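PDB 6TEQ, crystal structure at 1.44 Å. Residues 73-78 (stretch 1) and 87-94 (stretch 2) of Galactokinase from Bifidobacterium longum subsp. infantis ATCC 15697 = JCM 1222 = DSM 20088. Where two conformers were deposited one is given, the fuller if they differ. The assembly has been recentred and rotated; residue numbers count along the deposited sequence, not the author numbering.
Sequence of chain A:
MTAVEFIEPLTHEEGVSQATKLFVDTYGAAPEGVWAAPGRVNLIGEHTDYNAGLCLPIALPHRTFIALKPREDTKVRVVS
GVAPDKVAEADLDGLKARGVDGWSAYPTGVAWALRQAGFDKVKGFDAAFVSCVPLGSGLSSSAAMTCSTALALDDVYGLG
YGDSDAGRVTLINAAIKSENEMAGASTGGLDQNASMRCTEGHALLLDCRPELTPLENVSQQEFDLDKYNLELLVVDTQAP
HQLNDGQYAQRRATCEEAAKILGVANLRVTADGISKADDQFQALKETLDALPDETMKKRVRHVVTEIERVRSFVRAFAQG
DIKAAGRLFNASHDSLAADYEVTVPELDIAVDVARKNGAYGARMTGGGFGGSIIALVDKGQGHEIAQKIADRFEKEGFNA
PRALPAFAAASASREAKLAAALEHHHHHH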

ATOM      1  N   ASP A  73      -3.587 -22.791  22.861  1.00 24.13           N
ATOM      2  CA  ASP A  73      -2.954 -23.710  21.879  1.00 23.01           C
ATOM      3  C   ASP A  73      -2.360 -22.915  20.722  1.00 19.53           C
ATOM      4  O   ASP A  73      -2.368 -21.682  20.777  1.00 23.62           O
ATOM      5  N   THR A  74      -1.931 -23.620  19.677  1.00 23.59           N
ATOM      6  CA  THR A  74      -1.247 -23.039  18.495  1.00 22.32           C
ATOM      7  C   THR A  74      -2.206 -23.026  17.306  1.00 24.71           C
ATOM      8  O   THR A  74      -1.733 -22.789  16.172  1.00 25.06           O
ATOM      9  N   LYS A  75      -3.488 -23.274  17.544  1.00 22.47           N
ATOM     10  CA  LYS A  75      -4.525 -23.222  16.493  1.00 23.25           C
ATOM     11  C   LYS A  75      -4.793 -21.754  16.125  1.00 19.16           C
ATOM     12  O   LYS A  75      -4.819 -20.899  16.998  1.00 22.00           O
ATOM     13  N   VAL A  76      -5.005 -21.513  14.849  1.00 18.94           N
ATOM     14  CA  VAL A  76      -5.373 -20.197  14.266  1.00 20.33           C
ATOM     15  C   VAL A  76      -6.627 -20.418  13.453  1.00 17.95           C
ATOM     16  O   VAL A  76      -6.560 -21.170  12.468  1.00 19.59           O
ATOM     17  N   ARG A  77      -7.699 -19.820  13.939  1.00 16.32           N
ATOM     18  CA  ARG A  77      -8.976 -19.754  13.217  1.00 18.32           C
ATOM     19  C   ARG A  77      -9.169 -18.314  12.747  1.00 16.69           C
ATOM     20  O   ARG A  77      -9.155 -17.408  13.560  1.00 18.54           O
ATOM     21  N   VAL A  78      -9.556 -18.148  11.502  1.00 15.40           N
ATOM     22  CA  VAL A  78      -9.881 -16.814  10.970  1.00 16.06           C
ATOM     23  C   VAL A  78     -11.117 -16.924  10.092  1.00 13.80           C
ATOM     24  O   VAL A  78     -11.302 -17.907   9.353  1.00 17.66           O
ATOM     25  N   VAL A  87     -14.723 -20.619   7.821  1.00 23.05           N
ATOM     26  CA  VAL A  87     -13.633 -20.488   8.817  1.00 21.24           C
ATOM     27  C   VAL A  87     -12.418 -21.289   8.330  1.00 19.97           C
ATOM     28  O   VAL A  87     -12.497 -22.512   8.054  1.00 24.82           O
ATOM     29  N   ALA A  88     -11.298 -20.598   8.284  1.00 14.82           N
ATOM     30  CA  ALA A  88     -10.022 -21.206   7.895  1.00 18.44           C
ATOM     31  C   ALA A  88      -9.280 -21.577   9.169  1.00 19.07           C
ATOM     32  O   ALA A  88      -9.205 -20.770  10.067  1.00 22.06           O
ATOM     33  N   GLU A  89      -8.609 -22.725   9.183  0.50 19.66           N
ATOM     34  CA  GLU A  89      -8.044 -23.278  10.441  0.50 22.07           C
ATOM     35  C   GLU A  89      -6.655 -23.847  10.119  0.50 20.41           C
ATOM     36  O   GLU A  89      -6.590 -24.718   9.228  0.50 21.55           O
ATOM     37  N   ALA A  90      -5.597 -23.352  10.789  1.00 22.17           N
ATOM     38  CA  ALA A  90      -4.211 -23.818  10.599  1.00 24.01           C
ATOM     39  C   ALA A  90      -3.647 -23.998  11.999  1.00 20.08           C
ATOM     40  O   ALA A  90      -4.323 -23.619  12.994  1.00 21.15           O
ATOM     41  N   ASP A  91      -2.450 -24.518  12.064  1.00 26.42           N
ATOM     42  CA  ASP A  91      -1.762 -24.718  13.351  1.00 22.18           C
ATOM     43  C   ASP A  91      -0.351 -24.188  13.149  1.00 18.31           C
ATOM     44  O   ASP A  91       0.322 -24.583  12.154  1.00 20.13           O
ATOM     45  N   LEU A  92       0.092 -23.332  14.069  1.00 20.76           N
ATOM     46  CA  LEU A  92       1.438 -22.723  14.018  1.00 22.32           C
ATOM     47  C   LEU A  92       2.548 -23.714  14.362  1.00 22.12           C
ATOM     48  O   LEU A  92       3.675 -23.471  13.967  1.00 23.51           O
ATOM     49  N   ASP A  93       2.234 -24.778  15.114  1.00 24.16           N
ATOM     50  CA  ASP A  93       3.235 -25.731  15.640  1.00 27.02           C
ATOM     51  C   ASP A  93       3.918 -26.402  14.453  1.00 25.05           C
ATOM     52  O   ASP A  93       3.249 -27.163  13.779  1.00 27.83           O
ATOM     53  N   GLY A  94       5.177 -26.036  14.178  1.00 27.25           N
ATOM     54  CA  GLY A  94       5.968 -26.637  13.079  1.00 30.27           C
ATOM     55  C   GLY A  94       5.513 -26.156  11.707  1.00 28.56           C
ATOM     56  O   GLY A  94       5.898 -26.762  10.718  1.00 32.34           O
TER

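The two strands pair antiparallel, their axes 162° apart in direction and 4.6 Å apart at closest approach; the bridges place Lys75, Arg77, Glu89 and Asp91 on one face and Val76, Val78, Ala88 and Ala90 on the other. Asp73 makes no contact with the second stretch. Its CA-to-CB bond points sideways, and in the p rotamer (chi1 63°) its carboxylate turns back along its own stretch, where Asp73 OD1 accepts a hydrogen bond from Lys75 N, the first residue of the strand, at 2.9 Å.

Thr74 points toward the opposing stretch and is the polar centre of the contact. Its p rotamer (chi1 48°) brings OG1 to 2.6 Å from Asp91 OD1, a short hydrogen bond in which the hydroxyl is the donor. Asp91, in the t rotamer, uses the same OD1 to accept from Asp93 N at 3.0 Å, which ties the turn after its strand to the threonine. A water extends the link: it accepts from Thr74 N (3.1 Å to the water O) and donates to Asp91 OD2 (3.2 Å to the water O). Thr74 OG1 also lies 3.4 Å from Asp93 CB. On the backbone, Leu92 N donates to Thr74 O at 2.8 Å with a nearly linear angle of 174°, and the CB atoms of Thr74 and Leu92, both on CA-to-CB bonds that point toward the other stretch, lie 4.1 Å apart.

Lys75 shares a face with Asp91, Arg77 and Glu89. Its m rotamer and extended chi2 and chi3 carry the amine away from the other stretch, so the contacts are made by the aliphatic stem: CG is 3.9 Å from Asp91 OD2 and CD 3.6 Å from Glu89 OE2.

Val76 turns to the other face, with Val78, Ala88 and Ala90. Its t rotamer (chi1 174°) places CG2 3.7 Å from CD1 of Leu92, whose own rotamer is m, t. The pairing with Ala90 is fixed by two backbone hydrogen bonds, Val76 N to Ala90 O and Ala90 N to Val76 O, both 2.9 Å.

Arg77, m at chi1 and t at chi2, again packs through its stem. CG is 3.7 Å from Glu89 OE1 and CB is 4.0 Å from Val87 CG1, while NE and NH2 are hydrogen-bonded elsewhere in the structure. The end of Glu89, deposited in two conformers, thus approaches both Lys75 and Arg77 through their carbon atoms.

Val78 closes the series in the m rotamer (chi1 -67°), with CG2 4.0 Å from Ala88 CB. The small alanine side chain meets the buried valine above a hydrogen-bonded pair: Ala88 N to Val78 O is 2.9 Å, and Val78 N to Ala88 O is 3.0 Å.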

ATOM      1  CB  ASP A  73      -3.922 -24.806  21.426  1.00 22.24           C
ATOM      2  CG  ASP A  73      -5.140 -24.324  20.687  1.00 24.27           C
ATOM      3  OD1 ASP A  73      -4.999 -23.281  19.996  1.00 24.48           O
ATOM      4  OD2 ASP A  73      -6.239 -25.010  20.795  1.00 26.31           O
ATOM      5  CB  THR A  74       0.076 -23.750  18.218  1.00 26.13           C
ATOM      6  OG1 THR A  74      -0.041 -25.185  18.215  1.00 27.42           O
ATOM      7  CG2 THR A  74       1.090 -23.316  19.249  1.00 27.56           C
ATOM      8  CB  LYS A  75      -5.823 -23.914  16.903  0.90 30.39           C
ATOM      9  CG  LYS A  75      -5.718 -25.435  16.978  0.80 34.56           C
ATOM     10  CD  LYS A  75      -6.995 -26.125  17.335  0.70 35.05           C
ATOM     11  CE  LYS A  75      -6.887 -27.630  17.282  0.60 39.78           C
ATOM     12  NZ  LYS A  75      -7.294 -28.266  18.561  0.50 40.33           N
ATOM     13  CB  VAL A  76      -4.277 -19.556  13.418  1.00 19.61           C
ATOM     14  CG1 VAL A  76      -4.853 -18.299  12.782  1.00 24.09           C
ATOM     15  CG2 VAL A  76      -3.039 -19.256  14.250  1.00 22.43           C
ATOM     16  CB  ARG A  77     -10.169 -20.264  13.996  1.00 20.74           C
ATOM     17  CG  ARG A  77     -10.065 -21.713  14.402  1.00 17.42           C
ATOM     18  CD  ARG A  77     -11.283 -22.208  15.106  1.00 18.95           C
ATOM     19  NE  ARG A  77     -11.499 -21.512  16.329  1.00 20.31           N
ATOM     20  CZ  ARG A  77     -12.601 -21.598  17.049  1.00 22.65           C
ATOM     21  NH1 ARG A  77     -13.614 -22.363  16.660  1.00 23.30           N
ATOM     22  NH2 ARG A  77     -12.687 -20.897  18.163  1.00 20.23           N
ATOM     23  CB  VAL A  78      -8.689 -16.217  10.193  1.00 14.76           C
ATOM     24  CG1 VAL A  78      -7.543 -15.913  11.125  1.00 15.12           C
ATOM     25  CG2 VAL A  78      -8.219 -17.021   9.048  1.00 17.06           C
ATOM     26  CB  VAL A  87     -14.054 -20.943  10.214  1.00 26.85           C
ATOM     27  CG1 VAL A  87     -12.907 -20.738  11.157  1.00 29.83           C
ATOM     28  CG2 VAL A  87     -15.306 -20.237  10.704  1.00 32.32           C
ATOM     29  CB  ALA A  88      -9.240 -20.264   6.999  1.00 19.26           C
ATOM     30  CB  GLU A  89      -9.114 -24.225  11.020  0.50 25.13           C
ATOM     31  CG  GLU A  89      -8.584 -25.441  11.756  0.50 27.77           C
ATOM     32  CD  GLU A  89      -8.135 -25.204  13.174  0.50 23.82           C
ATOM     33  OE1 GLU A  89      -7.463 -24.183  13.397  0.50 29.37           O
ATOM     34  OE2 GLU A  89      -8.409 -26.065  14.031  0.50 29.32           O
ATOM     35  CB  ALA A  90      -3.366 -22.878   9.749  1.00 22.49           C
ATOM     36  CB  ASP A  91      -1.830 -26.189  13.789  1.00 23.16           C
ATOM     37  CG  ASP A  91      -1.543 -26.373  15.257  1.00 26.51           C
ATOM     38  OD1 ASP A  91      -0.534 -25.827  15.752  1.00 23.99           O
ATOM     39  OD2 ASP A  91      -2.322 -27.070  15.894  1.00 47.57           O
ATOM     40  CB  LEU A  92       1.444 -21.561  15.006  1.00 20.75           C
ATOM     41  CG  LEU A  92       0.514 -20.394  14.654  1.00 17.73           C
ATOM     42  CD1 LEU A  92       0.338 -19.462  15.840  1.00 16.25           C
ATOM     43  CD2 LEU A  92       1.024 -19.656  13.424  1.00 20.07           C
ATOM     44  CB  ASP A  93       2.558 -26.654  16.644  1.00 28.48           C
ATOM     45  CG  ASP A  93       3.537 -27.528  17.380  1.00 38.76           C
ATOM     46  OD1 ASP A  93       4.696 -27.114  17.502  1.00 44.77           O
ATOM     47  OD2 ASP A  93       3.133 -28.618  17.790  1.00 53.41           O
TER
HETATM   48  O   HOH W   1      -2.777 -26.519  19.000  1.00 30.47           O